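Local coordinates for protein alpha-Amylase (Thermotoga maritima, PDB 2B5D) that is an alpha-amylase of glycoside hydrolase family 57, a carbohydrate-active enzyme built around a mostly parallel beta-sheet flanked by helices, at residues Asn86-Arg91 with Met271-Asp276; Lys104-His109 with Thr287-His292. All coordinates share one frame; numbering follows the deposited sequence. Where two conformers were deposited one is given.

Contact 1 of 2, residues Asn86-Arg91 with Met271-Asp276; sequences NKEVER and MEYIKD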
ATOM      1  N   ASN A  86     -10.763   2.326 -37.243  1.00 78.96           N
ATOM      2  CA  ASN A  86     -11.258   1.432 -38.296  1.00 78.88           C
ATOM      3  C   ASN A  86     -11.953   0.143 -37.829  1.00 78.64           C
ATOM      4  O   ASN A  86     -13.055  -0.186 -38.303  1.00 78.45           O
ATOM      5  CB  ASN A  86     -10.140   1.127 -39.282  1.00 78.99           C
ATOM      6  CG  ASN A  86     -10.123   2.101 -40.440  1.00 79.58           C
ATOM      7  OD1 ASN A  86      -9.063   2.605 -40.825  1.00 80.78           O
ATOM      8  ND2 ASN A  86     -11.309   2.382 -41.002  1.00 77.67           N
ATOM      9  N   LYS A  87     -11.316  -0.567 -36.899  1.00 78.63           N
ATOM     10  CA  LYS A  87     -11.928  -1.704 -36.222  1.00 78.90           C
ATOM     11  C   LYS A  87     -13.292  -1.314 -35.673  1.00 79.06           C
ATOM     12  O   LYS A  87     -14.205  -2.146 -35.585  1.00 79.26           O
ATOM     13  CB  LYS A  87     -11.063  -2.147 -35.045  1.00 79.18           C
ATOM     14  CG  LYS A  87     -10.214  -3.395 -35.222  1.00 80.38           C
ATOM     15  CD  LYS A  87      -9.860  -3.930 -33.831  1.00 82.22           C
ATOM     16  CE  LYS A  87      -9.085  -5.253 -33.848  1.00 83.33           C
ATOM     17  NZ  LYS A  87      -7.594  -5.087 -33.784  1.00 82.41           N
ATOM     18  N   GLU A  88     -13.420  -0.041 -35.298  1.00 79.03           N
ATOM     19  CA  GLU A  88     -14.601   0.441 -34.618  1.00 78.72           C
ATOM     20  C   GLU A  88     -15.705   0.824 -35.580  1.00 79.27           C
ATOM     21  O   GLU A  88     -16.882   0.607 -35.275  1.00 78.77           O
ATOM     22  CB  GLU A  88     -14.255   1.585 -33.658  1.00 78.70           C
ATOM     23  CG  GLU A  88     -13.850   1.113 -32.249  1.00 77.36           C
ATOM     24  CD  GLU A  88     -15.017   0.543 -31.421  1.00 78.09           C
ATOM     25  OE1 GLU A  88     -16.127   1.108 -31.477  1.00 78.52           O
ATOM     26  OE2 GLU A  88     -14.833  -0.463 -30.693  1.00 77.14           O
ATOM     27  N   VAL A  89     -15.335   1.366 -36.744  1.00 79.90           N
ATOM     28  CA  VAL A  89     -16.332   1.690 -37.769  1.00 81.25           C
ATOM     29  C   VAL A  89     -17.078   0.444 -38.313  1.00 82.05           C
ATOM     30  O   VAL A  89     -18.262   0.537 -38.643  1.00 82.17           O
ATOM     31  CB  VAL A  89     -15.788   2.619 -38.909  1.00 80.91           C
ATOM     32  CG1 VAL A  89     -14.569   2.042 -39.556  1.00 82.08           C
ATOM     33  CG2 VAL A  89     -16.864   2.856 -39.976  1.00 81.17           C
ATOM     34  N   GLU A  90     -16.399  -0.706 -38.378  1.00 83.14           N
ATOM     35  CA  GLU A  90     -17.060  -1.975 -38.745  1.00 84.33           C
ATOM     36  C   GLU A  90     -17.874  -2.589 -37.604  1.00 84.45           C
ATOM     37  O   GLU A  90     -19.056  -2.883 -37.785  1.00 84.86           O
ATOM     38  CB  GLU A  90     -16.074  -3.004 -39.337  1.00 84.77           C
ATOM     39  CG  GLU A  90     -16.097  -3.106 -40.873  0.65 86.43           C
ATOM     40  CD  GLU A  90     -17.165  -4.070 -41.418  0.65 88.68           C
ATOM     41  OE1 GLU A  90     -16.881  -4.740 -42.442  0.65 89.61           O
ATOM     42  OE2 GLU A  90     -18.276  -4.165 -40.837  0.65 89.00           O
ATOM     43  N   ARG A  91     -17.250  -2.764 -36.438  1.00 84.59           N
ATOM     44  CA  ARG A  91     -17.919  -3.313 -35.250  1.00 84.53           C
ATOM     45  C   ARG A  91     -19.165  -2.519 -34.840  1.00 84.06           C
ATOM     46  O   ARG A  91     -20.054  -3.062 -34.187  1.00 83.66           O
ATOM     47  CB  ARG A  91     -16.916  -3.431 -34.084  1.00 85.05           C
ATOM     48  CG  ARG A  91     -17.497  -3.755 -32.676  1.00 87.11           C
ATOM     49  CD  ARG A  91     -17.540  -5.259 -32.344  1.00 91.33           C
ATOM     50  NE  ARG A  91     -16.921  -5.584 -31.041  1.00 94.58           N
ATOM     51  CZ  ARG A  91     -17.565  -5.720 -29.870  1.00 95.52           C
ATOM     52  NH1 ARG A  91     -18.885  -5.553 -29.800  1.00 95.81           N
ATOM     53  NH2 ARG A  91     -16.887  -6.021 -28.758  1.00 94.65           N
ATOM     54  N   MET A 271     -12.685  -7.720 -23.705  1.00 89.36           N
ATOM     55  CA  MET A 271     -11.245  -7.813 -23.453  1.00 90.24           C
ATOM     56  C   MET A 271     -10.381  -8.313 -24.628  1.00 90.79           C
ATOM     57  O   MET A 271      -9.288  -7.773 -24.874  1.00 90.38           O
ATOM     58  CB  MET A 271     -10.990  -8.660 -22.200  1.00 90.26           C
ATOM     59  CG  MET A 271      -9.511  -8.839 -21.850  1.00 91.44           C
ATOM     60  SD  MET A 271      -8.631  -7.266 -21.721  1.00 93.32           S
ATOM     61  CE  MET A 271      -9.262  -6.662 -20.144  1.00 90.93           C
ATOM     62  N   GLU A 272     -10.858  -9.341 -25.334  1.00 91.54           N
ATOM     63  CA  GLU A 272     -10.092  -9.905 -26.452  1.00 92.29           C
ATOM     64  C   GLU A 272     -10.054  -8.943 -27.630  1.00 92.33           C
ATOM     65  O   GLU A 272      -9.049  -8.854 -28.344  1.00 92.29           O
ATOM     66  CB  GLU A 272     -10.621 -11.277 -26.883  1.00 92.35           C
ATOM     67  CG  GLU A 272      -9.489 -12.213 -27.362  1.00 93.11           C
ATOM     68  CD  GLU A 272      -9.991 -13.507 -27.984  1.00 92.80           C
ATOM     69  OE1 GLU A 272     -11.152 -13.534 -28.450  1.00 92.82           O
ATOM     70  OE2 GLU A 272      -9.215 -14.492 -28.007  1.00 92.91           O
ATOM     71  N   TYR A 273     -11.158  -8.221 -27.810  1.00 92.64           N
ATOM     72  CA  TYR A 273     -11.261  -7.162 -28.807  1.00 92.88           C
ATOM     73  C   TYR A 273     -10.257  -6.030 -28.538  1.00 92.76           C
ATOM     74  O   TYR A 273      -9.558  -5.567 -29.450  1.00 92.54           O
ATOM     75  CB  TYR A 273     -12.687  -6.606 -28.812  1.00 92.86           C
ATOM     76  CG  TYR A 273     -12.909  -5.499 -29.811  1.00 93.67           C
ATOM     77  CD1 TYR A 273     -12.468  -4.192 -29.553  1.00 94.17           C
ATOM     78  CD2 TYR A 273     -13.554  -5.750 -31.017  1.00 94.00           C
ATOM     79  CE1 TYR A 273     -12.664  -3.171 -30.476  1.00 93.71           C
ATOM     80  CE2 TYR A 273     -13.759  -4.734 -31.941  1.00 94.52           C
ATOM     81  CZ  TYR A 273     -13.312  -3.451 -31.663  1.00 93.49           C
ATOM     82  OH  TYR A 273     -13.518  -2.454 -32.580  1.00 93.89           O
ATOM     83  N   ILE A 274     -10.186  -5.623 -27.271  1.00 92.84           N
ATOM     84  CA  ILE A 274      -9.594  -4.340 -26.882  1.00 93.01           C
ATOM     85  C   ILE A 274      -8.147  -4.411 -26.360  1.00 93.42           C
ATOM     86  O   ILE A 274      -7.511  -3.370 -26.175  1.00 93.45           O
ATOM     87  CB  ILE A 274     -10.543  -3.567 -25.884  1.00 92.77           C
ATOM     88  CG1 ILE A 274     -10.264  -2.052 -25.911  1.00 92.67           C
ATOM     89  CG2 ILE A 274     -10.503  -4.166 -24.464  1.00 91.45           C
ATOM     90  CD1 ILE A 274     -10.583  -1.371 -27.245  1.00 91.34           C
ATOM     91  N   LYS A 275      -7.639  -5.638 -26.195  1.00 94.17           N
ATOM     92  CA  LYS A 275      -6.357  -5.958 -25.517  1.00 94.23           C
ATOM     93  C   LYS A 275      -5.129  -5.090 -25.835  1.00 94.01           C
ATOM     94  O   LYS A 275      -4.460  -4.610 -24.914  1.00 93.76           O
ATOM     95  CB  LYS A 275      -6.019  -7.462 -25.680  1.00 94.61           C
ATOM     96  CG  LYS A 275      -4.632  -7.941 -25.124  1.00 95.07           C
ATOM     97  CD  LYS A 275      -4.342  -7.541 -23.645  1.00 97.18           C
ATOM     98  CE  LYS A 275      -5.236  -8.255 -22.617  1.00 97.34           C
ATOM     99  NZ  LYS A 275      -4.752  -9.625 -22.261  1.00 97.53           N
ATOM    100  N   ASP A 276      -4.819  -4.907 -27.117  1.00 93.82           N
ATOM    101  CA  ASP A 276      -3.620  -4.146 -27.491  1.00 93.90           C
ATOM    102  C   ASP A 276      -3.887  -2.661 -27.821  1.00 93.71           C
ATOM    103  O   ASP A 276      -3.247  -2.071 -28.704  1.00 93.54           O
ATOM    104  CB  ASP A 276      -2.847  -4.856 -28.609  1.00 94.05           C
ATOM    105  CG  ASP A 276      -3.696  -5.113 -29.826  1.00 94.29           C
ATOM    106  OD1 ASP A 276      -4.945  -5.076 -29.702  1.00 94.91           O
ATOM    107  OD2 ASP A 276      -3.112  -5.354 -30.902  1.00 94.58           O
TER
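The ring of Tyr-273 enters between side chains of the helical segment 86-91, with the aliphatic chain of Lys-87 over one face; CD of Lys-87 lies 4.1 Å from CZ of the ring. Arg-91 and Glu-88 approach the ring obliquely. The guanidinium of Arg-91 turns its own edge to the tyrosine, its plane 80° from that of the ring, and NE comes within 3.4 Å of Tyr-273 CD2. With CG anti to the backbone N (chi1 -180°), Tyr-273 reaches straight across to the other helix, its hydroxyl arriving beside the backbone of Lys-87. There the OH lies 3.1 Å from Lys-87 O, a weak hydrogen bond and not a settled one, since Glu-88 OE2 lies 3.0 Å from the same OH. The carboxylate of Glu-88 is steeply inclined to the ring, the planes 77° apart. Its OE2 forms a salt bridge with Arg-269 and its OE1 pairs with Tyr-291, while Lys-87 NZ bonds to Tyr-277 OH. Lys-87 O also accepts the helical hydrogen bond from Arg-91 N. The phenol thus packs its ring against the aliphatic chain of Lys-87 and the side chain of Arg-91, with its oxygen in a polar setting, and Arg-269 probably helps to stabilise the negative charge of the buried Glu-88 beside it.

Contact 2 of 2, residues Lys104-His109 with Thr287-His292; sequences KFYREH and TGIKYH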
ATOM      1  N   LYS A 104     -17.106   6.961 -37.183  1.00 70.35           N
ATOM      2  CA  LYS A 104     -16.621   7.454 -38.471  1.00 71.46           C
ATOM      3  C   LYS A 104     -16.101   8.889 -38.329  1.00 71.38           C
ATOM      4  O   LYS A 104     -15.142   9.280 -39.018  1.00 70.77           O
ATOM      5  CB  LYS A 104     -17.724   7.354 -39.535  1.00 71.46           C
ATOM      6  CG  LYS A 104     -18.612   6.135 -39.312  1.00 72.96           C
ATOM      7  CD  LYS A 104     -19.206   5.550 -40.578  1.00 75.89           C
ATOM      8  CE  LYS A 104     -20.095   6.525 -41.306  1.00 76.79           C
ATOM      9  NZ  LYS A 104     -19.289   7.020 -42.440  1.00 79.10           N
ATOM     10  N   PHE A 105     -16.744   9.661 -37.439  1.00 71.30           N
ATOM     11  CA  PHE A 105     -16.231  10.968 -37.063  1.00 71.52           C
ATOM     12  C   PHE A 105     -14.812  10.800 -36.513  1.00 71.11           C
ATOM     13  O   PHE A 105     -13.897  11.502 -36.947  1.00 70.28           O
ATOM     14  CB  PHE A 105     -17.122  11.685 -36.042  1.00 72.03           C
ATOM     15  CG  PHE A 105     -16.469  12.921 -35.440  1.00 74.03           C
ATOM     16  CD1 PHE A 105     -15.569  12.808 -34.370  1.00 74.68           C
ATOM     17  CD2 PHE A 105     -16.724  14.188 -35.964  1.00 75.11           C
ATOM     18  CE1 PHE A 105     -14.950  13.933 -33.831  1.00 75.50           C
ATOM     19  CE2 PHE A 105     -16.111  15.323 -35.418  1.00 76.47           C
ATOM     20  CZ  PHE A 105     -15.225  15.190 -34.343  1.00 74.61           C
ATOM     21  N   TYR A 106     -14.658   9.845 -35.593  1.00 71.24           N
ATOM     22  CA  TYR A 106     -13.380   9.537 -34.938  1.00 71.92           C
ATOM     23  C   TYR A 106     -12.260   9.126 -35.874  1.00 72.92           C
ATOM     24  O   TYR A 106     -11.120   9.545 -35.685  1.00 73.02           O
ATOM     25  CB  TYR A 106     -13.565   8.472 -33.857  1.00 71.20           C
ATOM     26  CG  TYR A 106     -14.106   9.010 -32.564  1.00 69.84           C
ATOM     27  CD1 TYR A 106     -15.163   8.382 -31.915  1.00 69.15           C
ATOM     28  CD2 TYR A 106     -13.569  10.164 -31.993  1.00 68.47           C
ATOM     29  CE1 TYR A 106     -15.672   8.878 -30.714  1.00 69.07           C
ATOM     30  CE2 TYR A 106     -14.064  10.667 -30.806  1.00 69.55           C
ATOM     31  CZ  TYR A 106     -15.111  10.021 -30.163  1.00 69.82           C
ATOM     32  OH  TYR A 106     -15.581  10.528 -28.973  1.00 69.57           O
ATOM     33  N   ARG A 107     -12.594   8.313 -36.881  1.00 74.52           N
ATOM     34  CA  ARG A 107     -11.651   7.932 -37.938  1.00 75.72           C
ATOM     35  C   ARG A 107     -11.162   9.140 -38.742  1.00 75.54           C
ATOM     36  O   ARG A 107      -9.954   9.326 -38.906  1.00 75.59           O
ATOM     37  CB  ARG A 107     -12.235   6.829 -38.838  1.00 75.45           C
ATOM     38  CG  ARG A 107     -11.741   6.867 -40.292  1.00 77.98           C
ATOM     39  CD  ARG A 107     -11.641   5.494 -40.984  1.00 78.23           C
ATOM     40  NE  ARG A 107     -12.937   4.827 -41.213  1.00 83.40           N
ATOM     41  CZ  ARG A 107     -13.927   5.301 -41.975  1.00 84.64           C
ATOM     42  NH1 ARG A 107     -13.818   6.481 -42.578  1.00 86.13           N
ATOM     43  NH2 ARG A 107     -15.048   4.605 -42.111  1.00 86.18           N
ATOM     44  N   GLU A 108     -12.090   9.958 -39.233  1.00 76.00           N
ATOM     45  CA  GLU A 108     -11.726  11.132 -40.039  1.00 77.08           C
ATOM     46  C   GLU A 108     -10.897  12.126 -39.204  1.00 76.27           C
ATOM     47  O   GLU A 108      -9.834  12.591 -39.645  1.00 76.37           O
ATOM     48  CB  GLU A 108     -12.981  11.812 -40.664  1.00 77.16           C
ATOM     49  CG  GLU A 108     -12.709  12.574 -42.000  1.00 78.71           C
ATOM     50  CD  GLU A 108     -13.842  13.559 -42.418  1.00 79.44           C
ATOM     51  OE1 GLU A 108     -13.547  14.746 -42.735  1.00 80.70           O
ATOM     52  OE2 GLU A 108     -15.029  13.147 -42.434  1.00 82.37           O
ATOM     53  N   HIS A 109     -11.378  12.410 -37.994  1.00 75.63           N
ATOM     54  CA  HIS A 109     -10.737  13.342 -37.062  1.00 75.01           C
ATOM     55  C   HIS A 109      -9.299  12.968 -36.696  1.00 74.80           C
ATOM     56  O   HIS A 109      -8.386  13.794 -36.819  1.00 74.30           O
ATOM     57  CB  HIS A 109     -11.587  13.465 -35.806  1.00 75.20           C
ATOM     58  CG  HIS A 109     -11.209  14.614 -34.930  1.00 75.86           C
ATOM     59  ND1 HIS A 109     -10.913  14.462 -33.590  1.00 75.70           N
ATOM     60  CD2 HIS A 109     -11.078  15.933 -35.199  1.00 75.92           C
ATOM     61  CE1 HIS A 109     -10.638  15.642 -33.068  1.00 76.15           C
ATOM     62  NE2 HIS A 109     -10.720  16.549 -34.025  1.00 77.12           N
ATOM     63  N   THR A 287      -9.097   5.178 -24.143  1.00 70.25           N
ATOM     64  CA  THR A 287      -8.593   5.030 -25.508  1.00 68.26           C
ATOM     65  C   THR A 287      -8.665   6.352 -26.264  1.00 67.06           C
ATOM     66  O   THR A 287      -7.855   6.622 -27.158  1.00 66.04           O
ATOM     67  CB  THR A 287      -9.398   3.951 -26.309  1.00 68.23           C
ATOM     68  OG1 THR A 287     -10.778   4.329 -26.384  1.00 67.46           O
ATOM     69  CG2 THR A 287      -9.310   2.586 -25.654  1.00 67.39           C
ATOM     70  N   GLY A 288      -9.662   7.164 -25.922  1.00 66.30           N
ATOM     71  CA  GLY A 288      -9.881   8.415 -26.634  1.00 65.53           C
ATOM     72  C   GLY A 288     -11.094   8.369 -27.532  1.00 64.91           C
ATOM     73  O   GLY A 288     -11.562   9.397 -28.026  1.00 64.82           O
ATOM     74  N   ILE A 289     -11.602   7.167 -27.762  1.00 64.74           N
ATOM     75  CA  ILE A 289     -12.873   7.042 -28.450  1.00 63.84           C
ATOM     76  C   ILE A 289     -14.014   6.687 -27.498  1.00 62.97           C
ATOM     77  O   ILE A 289     -14.045   5.607 -26.884  1.00 62.53           O
ATOM     78  CB  ILE A 289     -12.824   6.249 -29.828  1.00 64.53           C
ATOM     79  CG1 ILE A 289     -14.183   5.580 -30.139  1.00 64.75           C
ATOM     80  CG2 ILE A 289     -11.554   5.359 -30.010  1.00 64.04           C
ATOM     81  CD1 ILE A 289     -14.264   4.185 -29.779  1.00 68.89           C
ATOM     82  N   LYS A 290     -14.926   7.656 -27.393  1.00 61.80           N
ATOM     83  CA  LYS A 290     -15.980   7.720 -26.380  1.00 60.67           C
ATOM     84  C   LYS A 290     -17.322   8.062 -27.036  1.00 59.85           C
ATOM     85  O   LYS A 290     -17.397   8.990 -27.845  1.00 60.30           O
ATOM     86  CB  LYS A 290     -15.652   8.814 -25.349  1.00 60.81           C
ATOM     87  CG  LYS A 290     -14.204   8.949 -24.912  1.00 59.27           C
ATOM     88  CD  LYS A 290     -14.160   9.772 -23.653  1.00 59.89           C
ATOM     89  CE  LYS A 290     -12.812  10.418 -23.427  1.00 61.98           C
ATOM     90  NZ  LYS A 290     -11.912   9.579 -22.607  1.00 64.03           N
ATOM     91  N   TYR A 291     -18.378   7.346 -26.658  1.00 58.25           N
ATOM     92  CA  TYR A 291     -19.662   7.399 -27.373  1.00 57.13           C
ATOM     93  C   TYR A 291     -20.862   7.982 -26.627  1.00 56.58           C
ATOM     94  O   TYR A 291     -21.912   8.157 -27.200  1.00 56.40           O
ATOM     95  CB  TYR A 291     -20.025   5.983 -27.847  1.00 57.27           C
ATOM     96  CG  TYR A 291     -19.100   5.369 -28.903  1.00 56.40           C
ATOM     97  CD1 TYR A 291     -18.494   4.153 -28.683  1.00 55.79           C
ATOM     98  CD2 TYR A 291     -18.888   5.998 -30.136  1.00 56.40           C
ATOM     99  CE1 TYR A 291     -17.665   3.583 -29.650  1.00 57.72           C
ATOM    100  CE2 TYR A 291     -18.066   5.426 -31.120  1.00 55.53           C
ATOM    101  CZ  TYR A 291     -17.475   4.227 -30.868  1.00 56.38           C
ATOM    102  OH  TYR A 291     -16.669   3.654 -31.822  1.00 58.72           O
ATOM    103  N   HIS A 292     -20.718   8.290 -25.349  1.00 56.71           N
ATOM    104  CA  HIS A 292     -21.844   8.779 -24.553  1.00 55.88           C
ATOM    105  C   HIS A 292     -21.794  10.279 -24.290  1.00 55.67           C
ATOM    106  O   HIS A 292     -20.716  10.902 -24.327  1.00 54.40           O
ATOM    107  CB  HIS A 292     -21.947   7.984 -23.257  1.00 56.18           C
ATOM    108  CG  HIS A 292     -22.042   6.496 -23.479  1.00 57.82           C
ATOM    109  ND1 HIS A 292     -20.962   5.728 -23.880  1.00 58.83           N
ATOM    110  CD2 HIS A 292     -23.092   5.646 -23.384  1.00 54.50           C
ATOM    111  CE1 HIS A 292     -21.341   4.467 -23.988  1.00 59.49           C
ATOM    112  NE2 HIS A 292     -22.626   4.391 -23.687  1.00 56.66           N
TER
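An ST turn opens the irregular segment 287-292 of this family 57 domain, and just beyond it the chain packs against Tyr-106 of helix 97-119. In the turn, Ile-289 N donates to Thr-287 OG1 over 3.3 Å, in a bond not far from straight. Tyr-106 has CG anti to its carbonyl carbon (chi1 -80°), which carries the ring out from the helix and across the Ile-289 side chain. One face of the ring receives Ile-289 in a CH-pi contact, CB lying 4.0 Å from the ring centroid and 20° off the normal, displaced toward the rim. Closer still is CG1 of Ile-289, 3.5 Å from Tyr-106 CD1. At the ring's edge, near its plane, stands the carbonyl of Lys-290. Tyr-106 OH donates to Lys-290 O over a short 2.6 Å, meeting a lone pair in the carbonyl plane with a C=O...O angle of 133°. A second bond, to Arg-259 NH1, grips the same hydroxyl, so this buried oxygen has partners on two parts of the chain. Tyr-291 adds a looser apolar touch at another part of the edge, its CE2 4.2 Å from Tyr-106 CD1. The long side chain of Lys-290 leads away from the helix. Ile-289 and Tyr-291 both also pack on Ile-265 of the short helix 265-268, Tyr-291 reaches Lys-99, Met-102 and Ala-103 of helix 97-119 as well, and Ile-289 touches Glu-88, so the loop is wedged among helices 68-91, 97-119 and 265-268.

Overall arrangement
From the N terminus, the chain runs through helix 68-91, which supplies the first half of contact 1, and directly on into helix 97-119, which supplies that of contact 2. It then passes through several strands of the central sheet before residues 271-276 return to the first helix and residues 287-292 to the second. Each contact therefore closes a loop of nearly 180 residues, and the two cross rather than nest. Their centres are 13 Å apart. The Glu-88 and Tyr-291 side chains meet, OE1 to OH at 2.6 Å, in a probable hydrogen bond that joins them directly, while Val-89 packs against Lys-104 and Arg-107 between the paired helices. Together they fasten the region after the sheet strands to this helical pair.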